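Local coordinates for F-actin-capping protein subunit alpha (Plasmodium berghei, PDB 7A0H) that probably binds the fast-growing barbed ends of actin filaments without needing calcium, blocking subunit exchange there, and forms an asymmetric homodimer, at residues 126-129 / 130-134; 250-253 / 254-257. One frame throughout, in Å; residues are numbered along the deposited sequence.

Contact 1: 126-129 / 130-134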
ATOM      1  N   GLU A 126      33.518   7.597   7.035  1.00 49.01           N
ATOM      2  CA  GLU A 126      33.884   8.993   6.781  1.00 40.41           C
ATOM      3  C   GLU A 126      32.888   9.606   5.823  1.00 35.25           C
ATOM      4  O   GLU A 126      32.435  10.761   5.985  1.00 37.24           O
ATOM      5  CB  GLU A 126      35.330   9.069   6.248  1.00 48.22           C
ATOM      6  CG  GLU A 126      35.792  10.438   5.734  1.00 66.90           C
ATOM      7  CD  GLU A 126      37.243  10.443   5.134  1.00 75.49           C
ATOM      8  OE1 GLU A 126      37.524   9.701   4.138  1.00 55.36           O
ATOM      9  OE2 GLU A 126      38.083  11.201   5.684  1.00 79.27           O
ATOM     10  N   TYR A 127      32.484   8.809   4.841  1.00 34.29           N
ATOM     11  CA  TYR A 127      31.601   9.278   3.812  1.00 42.40           C
ATOM     12  C   TYR A 127      30.287   9.742   4.428  1.00 47.82           C
ATOM     13  O   TYR A 127      29.780  10.840   4.122  1.00 50.00           O
ATOM     14  CB  TYR A 127      31.413   8.129   2.835  1.00 33.82           C
ATOM     15  CG  TYR A 127      30.213   8.337   1.926  1.00 45.15           C
ATOM     16  CD1 TYR A 127      30.242   9.299   0.989  1.00 40.41           C
ATOM     17  CD2 TYR A 127      29.001   7.540   2.039  1.00 47.34           C
ATOM     18  CE1 TYR A 127      29.193   9.518   0.108  1.00 39.46           C
ATOM     19  CE2 TYR A 127      27.971   7.711   1.179  1.00 35.64           C
ATOM     20  CZ  TYR A 127      28.041   8.768   0.216  1.00 41.48           C
ATOM     21  OH  TYR A 127      26.967   9.043  -0.588  1.00 40.44           O
ATOM     22  N   VAL A 128      29.712   8.916   5.306  1.00 43.09           N
ATOM     23  CA  VAL A 128      28.462   9.280   5.975  1.00 39.96           C
ATOM     24  C   VAL A 128      28.677  10.530   6.805  1.00 37.14           C
ATOM     25  O   VAL A 128      27.856  11.448   6.831  1.00 51.41           O
ATOM     26  CB  VAL A 128      27.998   8.087   6.861  1.00 46.78           C
ATOM     27  CG1 VAL A 128      26.897   8.516   7.802  1.00 44.11           C
ATOM     28  CG2 VAL A 128      27.611   6.942   5.968  1.00 40.80           C
ATOM     29  N   ASP A 129      29.774  10.569   7.509  1.00 44.28           N
ATOM     30  CA  ASP A 129      30.081  11.722   8.335  1.00 52.04           C
ATOM     31  C   ASP A 129      30.151  12.989   7.507  1.00 51.72           C
ATOM     32  O   ASP A 129      29.693  14.074   7.928  1.00 59.30           O
ATOM     33  CB  ASP A 129      31.450  11.450   8.998  1.00 52.64           C
ATOM     34  CG  ASP A 129      31.899  12.559   9.886  1.00 55.50           C
ATOM     35  OD1 ASP A 129      31.073  13.062  10.674  1.00 72.39           O
ATOM     36  OD2 ASP A 129      33.102  12.895   9.841  1.00 89.83           O
ATOM     37  N   ILE A 130      30.765  12.899   6.335  1.00 43.98           N
ATOM     38  CA  ILE A 130      30.937  14.136   5.582  1.00 53.70           C
ATOM     39  C   ILE A 130      29.640  14.567   4.895  1.00 45.27           C
ATOM     40  O   ILE A 130      29.360  15.754   4.799  1.00 47.46           O
ATOM     41  CB  ILE A 130      32.072  13.965   4.564  1.00 46.35           C
ATOM     42  CG1 ILE A 130      33.401  13.824   5.311  1.00 52.62           C
ATOM     43  CG2 ILE A 130      32.172  15.172   3.641  1.00 50.09           C
ATOM     44  CD1 ILE A 130      34.604  13.423   4.397  1.00 43.52           C
ATOM     45  N   TYR A 131      28.868  13.628   4.358  1.00 55.05           N
ATOM     46  CA  TYR A 131      27.807  13.946   3.409  1.00 54.82           C
ATOM     47  C   TYR A 131      26.346  13.785   3.885  1.00 60.58           C
ATOM     48  O   TYR A 131      25.461  14.390   3.260  1.00 61.44           O
ATOM     49  CB  TYR A 131      27.969  13.059   2.169  1.00 49.85           C
ATOM     50  CG  TYR A 131      29.184  13.412   1.464  1.00 55.45           C
ATOM     51  CD1 TYR A 131      29.265  14.598   0.780  1.00 56.80           C
ATOM     52  CD2 TYR A 131      30.255  12.579   1.436  1.00 52.44           C
ATOM     53  CE1 TYR A 131      30.404  14.955   0.131  1.00 55.61           C
ATOM     54  CE2 TYR A 131      31.336  12.903   0.802  1.00 51.01           C
ATOM     55  CZ  TYR A 131      31.433  14.100   0.139  1.00 49.19           C
ATOM     56  OH  TYR A 131      32.588  14.431  -0.530  1.00 43.36           O
ATOM     57  N   TYR A 132      26.066  12.967   4.918  1.00 52.87           N
ATOM     58  CA  TYR A 132      24.710  12.807   5.482  1.00 57.57           C
ATOM     59  C   TYR A 132      24.389  13.940   6.461  1.00 50.26           C
ATOM     60  O   TYR A 132      25.206  14.334   7.294  1.00 50.42           O
ATOM     61  CB  TYR A 132      24.573  11.423   6.217  1.00 52.42           C
ATOM     62  CG  TYR A 132      24.411  10.245   5.262  1.00 53.55           C
ATOM     63  CD1 TYR A 132      23.569   9.158   5.540  1.00 56.77           C
ATOM     64  CD2 TYR A 132      25.076  10.248   4.051  1.00 50.84           C
ATOM     65  CE1 TYR A 132      23.376   8.137   4.608  1.00 53.20           C
ATOM     66  CE2 TYR A 132      24.930   9.234   3.142  1.00 52.00           C
ATOM     67  CZ  TYR A 132      24.078   8.160   3.407  1.00 53.06           C
ATOM     68  OH  TYR A 132      23.911   7.168   2.404  1.00 48.35           O
ATOM     69  N   LYS A 133      23.224  14.498   6.311  1.00 51.61           N
ATOM     70  CA  LYS A 133      22.609  15.326   7.329  1.00 59.91           C
ATOM     71  C   LYS A 133      22.966  14.895   8.747  1.00 59.02           C
ATOM     72  O   LYS A 133      22.863  13.707   9.112  1.00 61.35           O
ATOM     73  CB  LYS A 133      21.063  15.255   7.199  1.00 66.75           C
ATOM     74  CG  LYS A 133      20.459  15.842   5.914  1.00 63.54           C
ATOM     75  CD  LYS A 133      18.916  15.624   5.802  1.00 63.59           C
ATOM     76  CE  LYS A 133      18.462  15.954   4.402  1.00 59.74           C
ATOM     77  NZ  LYS A 133      17.045  15.543   4.085  1.00 86.44           N
ATOM     78  N   LYS A 134      23.266  15.882   9.576  1.00 65.74           N
ATOM     79  CA  LYS A 134      23.263  15.805  11.029  1.00 76.56           C
ATOM     80  C   LYS A 134      22.053  16.599  11.567  1.00 75.57           C
ATOM     81  O   LYS A 134      21.245  17.127  10.799  1.00 64.22           O
ATOM     82  CB  LYS A 134      24.623  16.309  11.561  1.00 84.59           C
ATOM     83  CG  LYS A 134      25.887  15.628  10.923  1.00 72.89           C
ATOM     84  CD  LYS A 134      27.180  16.226  11.436  1.00 89.79           C
ATOM     85  CE  LYS A 134      28.388  15.656  10.731  1.00 73.57           C
ATOM     86  NZ  LYS A 134      28.401  14.181  10.887  1.00 66.71           N
TER
HETATM   87  O   HOH W   1      26.660  13.011   9.039  1.00 52.94           O
HETATM   88  O   HOH W   2      27.798  16.037   7.154  1.00 57.37           O
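Lys-134 NZ reaches back to the last turn of helix 112-131 and grips Asp-129 twice: a salt bridge to OD1 (Asp-129 OD1 to Lys-134 NZ, 2.9 Å) and a weak bond to the carbonyl O. The ammonium meets OD1 on its anti side, 25° out of the carboxylate plane; the bend of the lysine at its last torsion (chi4 -57°) turns NZ inward to it. One water accepts from NZ and lies near Val-128 O and Tyr-132 O; a second water lies 2.8 Å from Asp-129 O and 3.1 Å from Tyr-132 O. Tyr-132, the first residue to leave helical geometry, still donates its N-H to Val-128 O (3.0 Å), and Val-128 CB lies over one face of its ring. The same ring turns an edge, offset, toward the face of Tyr-127, planes at 69°, while Tyr-131 meets Tyr-127 obliquely through CD2 against CD1 (3.3 Å). Both Tyr-127 OH and Tyr-132 OH bond Glu-258 OE1 on helix 243-266, and Tyr-131 and Tyr-132 pack on Leu-286 and Pro-285, respectively, of the second subunit. A cation placed beside carbonyls at the C-terminal end of a helix probably offsets the negative pole of its dipole.

Contact 2: 250-253 / 254-257; sequences ILSV and IREC
Ile-250 and Ile-254 share one side-chain shape, CG1 beside the backbone N and the chain extended beyond it (chi1 -70° and -74°), which sets them side by side, pointing the same way, one turn apart. Ile-250 CG2 consequently rests against Ile-254 CD1 at 3.9 Å. Leu-251 CD1 reaches that same methyl at 4.0 Å, its side chain slanting across the isoleucine, so Ile-254 CD1 is touched by two neighbours. Farther along, Val-253 CG1 packs on Cys-257 SG at 3.9 Å. Successive i to i+4 backbone bonds underlie these pairs, from Ile-254 N to Ile-250 O through Cys-257 N to Val-253 O, the latter 2.8 Å long.

These turns belong to the long helix 243-266, which in the capping-protein alpha fold lies against a five-stranded antiparallel sheet. Ile-250 and Val-253 meet Leu-209 of strand 206-220, Ile-254 and Cys-257 reach Trp-196 of strand 187-200, and Leu-251 turns to the adjoining helix 112-131.

The polar side is built around Arg-255. Its bend at the third torsion (chi3 55°) brings the guanidinium back alongside Ser-252, whose OG lies at its edge, near the plane, 3.5 Å from NH2. A water in the guanidinium plane accepts from Arg-255 NE (3.0 Å) and donates to Ser-252 O (2.8 Å). Ser-252 O also receives the amide of Glu-256, so two donors hold this one carbonyl. Through NH1 the arginine bonds Tyr-131 OH, so the guanidinium is held at two of its nitrogens.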
ATOM      1  N   ILE A 250      35.866   2.661  -4.457  1.00 49.26           N
ATOM      2  CA  ILE A 250      34.507   2.163  -4.216  1.00 41.26           C
ATOM      3  C   ILE A 250      33.646   3.250  -3.598  1.00 32.71           C
ATOM      4  O   ILE A 250      32.553   3.558  -4.080  1.00 35.52           O
ATOM      5  CB  ILE A 250      34.548   0.928  -3.302  1.00 46.18           C
ATOM      6  CG1 ILE A 250      35.146  -0.228  -4.036  1.00 37.05           C
ATOM      7  CG2 ILE A 250      33.076   0.534  -2.895  1.00 43.92           C
ATOM      8  CD1 ILE A 250      35.463  -1.314  -3.116  1.00 49.45           C
ATOM      9  N   LEU A 251      34.169   3.891  -2.548  1.00 39.36           N
ATOM     10  CA  LEU A 251      33.386   4.942  -1.938  1.00 41.51           C
ATOM     11  C   LEU A 251      33.109   6.099  -2.898  1.00 48.14           C
ATOM     12  O   LEU A 251      32.035   6.694  -2.796  1.00 43.65           O
ATOM     13  CB  LEU A 251      34.042   5.485  -0.650  1.00 39.78           C
ATOM     14  CG  LEU A 251      33.282   4.759   0.574  1.00 40.53           C
ATOM     15  CD1 LEU A 251      31.745   5.015   0.590  1.00 45.13           C
ATOM     16  CD2 LEU A 251      33.594   3.261   0.517  1.00 30.94           C
ATOM     17  N   SER A 252      33.972   6.362  -3.918  1.00 40.80           N
ATOM     18  CA  SER A 252      33.650   7.498  -4.822  1.00 37.87           C
ATOM     19  C   SER A 252      32.454   7.175  -5.707  1.00 33.92           C
ATOM     20  O   SER A 252      31.613   8.038  -5.975  1.00 41.68           O
ATOM     21  CB  SER A 252      34.865   7.929  -5.694  1.00 39.14           C
ATOM     22  OG  SER A 252      34.429   8.810  -6.742  1.00 53.57           O
ATOM     23  N   VAL A 253      32.341   5.931  -6.149  1.00 40.06           N
ATOM     24  CA  VAL A 253      31.190   5.473  -6.937  1.00 40.82           C
ATOM     25  C   VAL A 253      29.885   5.484  -6.124  1.00 41.00           C
ATOM     26  O   VAL A 253      28.805   5.797  -6.637  1.00 43.15           O
ATOM     27  CB  VAL A 253      31.465   4.045  -7.415  1.00 38.66           C
ATOM     28  CG1 VAL A 253      30.218   3.531  -8.117  1.00 42.60           C
ATOM     29  CG2 VAL A 253      32.648   3.968  -8.351  1.00 50.57           C
ATOM     30  N   ILE A 254      29.936   5.035  -4.883  1.00 43.14           N
ATOM     31  CA  ILE A 254      28.781   5.139  -4.001  1.00 41.77           C
ATOM     32  C   ILE A 254      28.373   6.595  -3.843  1.00 42.76           C
ATOM     33  O   ILE A 254      27.173   6.927  -3.904  1.00 40.38           O
ATOM     34  CB  ILE A 254      29.089   4.472  -2.637  1.00 42.42           C
ATOM     35  CG1 ILE A 254      29.094   2.944  -2.786  1.00 36.46           C
ATOM     36  CG2 ILE A 254      28.074   4.853  -1.605  1.00 42.82           C
ATOM     37  CD1 ILE A 254      29.832   2.285  -1.650  1.00 34.81           C
ATOM     38  N   ARG A 255      29.365   7.495  -3.646  1.00 40.70           N
ATOM     39  CA  ARG A 255      29.050   8.927  -3.522  1.00 39.59           C
ATOM     40  C   ARG A 255      28.257   9.421  -4.740  1.00 45.33           C
ATOM     41  O   ARG A 255      27.233  10.105  -4.619  1.00 44.57           O
ATOM     42  CB  ARG A 255      30.347   9.743  -3.328  1.00 50.13           C
ATOM     43  CG  ARG A 255      30.162  11.282  -3.393  1.00 38.33           C
ATOM     44  CD  ARG A 255      31.448  12.065  -3.008  1.00 46.78           C
ATOM     45  NE  ARG A 255      32.592  11.640  -3.834  1.00 45.25           N
ATOM     46  CZ  ARG A 255      33.850  11.783  -3.480  1.00 49.04           C
ATOM     47  NH1 ARG A 255      34.147  12.396  -2.308  1.00 48.36           N
ATOM     48  NH2 ARG A 255      34.785  11.321  -4.293  1.00 46.12           N
ATOM     49  N   GLU A 256      28.663   8.988  -5.922  1.00 42.09           N
ATOM     50  CA  GLU A 256      28.022   9.447  -7.148  1.00 46.16           C
ATOM     51  C   GLU A 256      26.668   8.794  -7.356  1.00 47.31           C
ATOM     52  O   GLU A 256      25.718   9.433  -7.845  1.00 49.94           O
ATOM     53  CB  GLU A 256      28.944   9.091  -8.319  1.00 47.07           C
ATOM     54  CG  GLU A 256      28.590   9.727  -9.623  1.00 82.85           C
ATOM     55  CD  GLU A 256      29.121   8.949 -10.840  1.00 92.82           C
ATOM     56  OE1 GLU A 256      29.697   7.839 -10.658  1.00 99.11           O
ATOM     57  OE2 GLU A 256      28.892   9.437 -11.984  1.00108.22           O
ATOM     58  N   CYS A 257      26.590   7.490  -7.141  1.00 44.24           N
ATOM     59  CA  CYS A 257      25.273   6.826  -7.283  1.00 49.80           C
ATOM     60  C   CYS A 257      24.235   7.392  -6.306  1.00 45.58           C
ATOM     61  O   CYS A 257      23.068   7.605  -6.681  1.00 44.82           O
ATOM     62  CB  CYS A 257      25.496   5.338  -7.133  1.00 44.73           C
ATOM     63  SG  CYS A 257      26.462   4.648  -8.541  1.00 50.64           S
TER
HETATM   64  O   HOH W   3      32.066  10.727  -6.649  1.00 46.57           O

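Contacts 1 and 2 sit on two neighbouring helices, 112-131 and 243-266, with centres 13 Å apart, and they touch directly. Polar contact runs through Tyr-131 OH and Arg-255 NH1, a probable hydrogen bond of 3.1 Å. Beside it Tyr-127 packs on helix 243-266: its CB lies 3.9 Å from Leu-251 CD1, and its OH 3.6 Å from Arg-255 CA. The residues of 126-134 thus join helix 243-266 to the second subunit, which reaches contact 1 but does not touch contact 2. Glycerol, probably from the crystallisation liquor, is bound about 3 Å from the side chain of Glu-126, and bound glycerol is also about 5 Å from that of Arg-255.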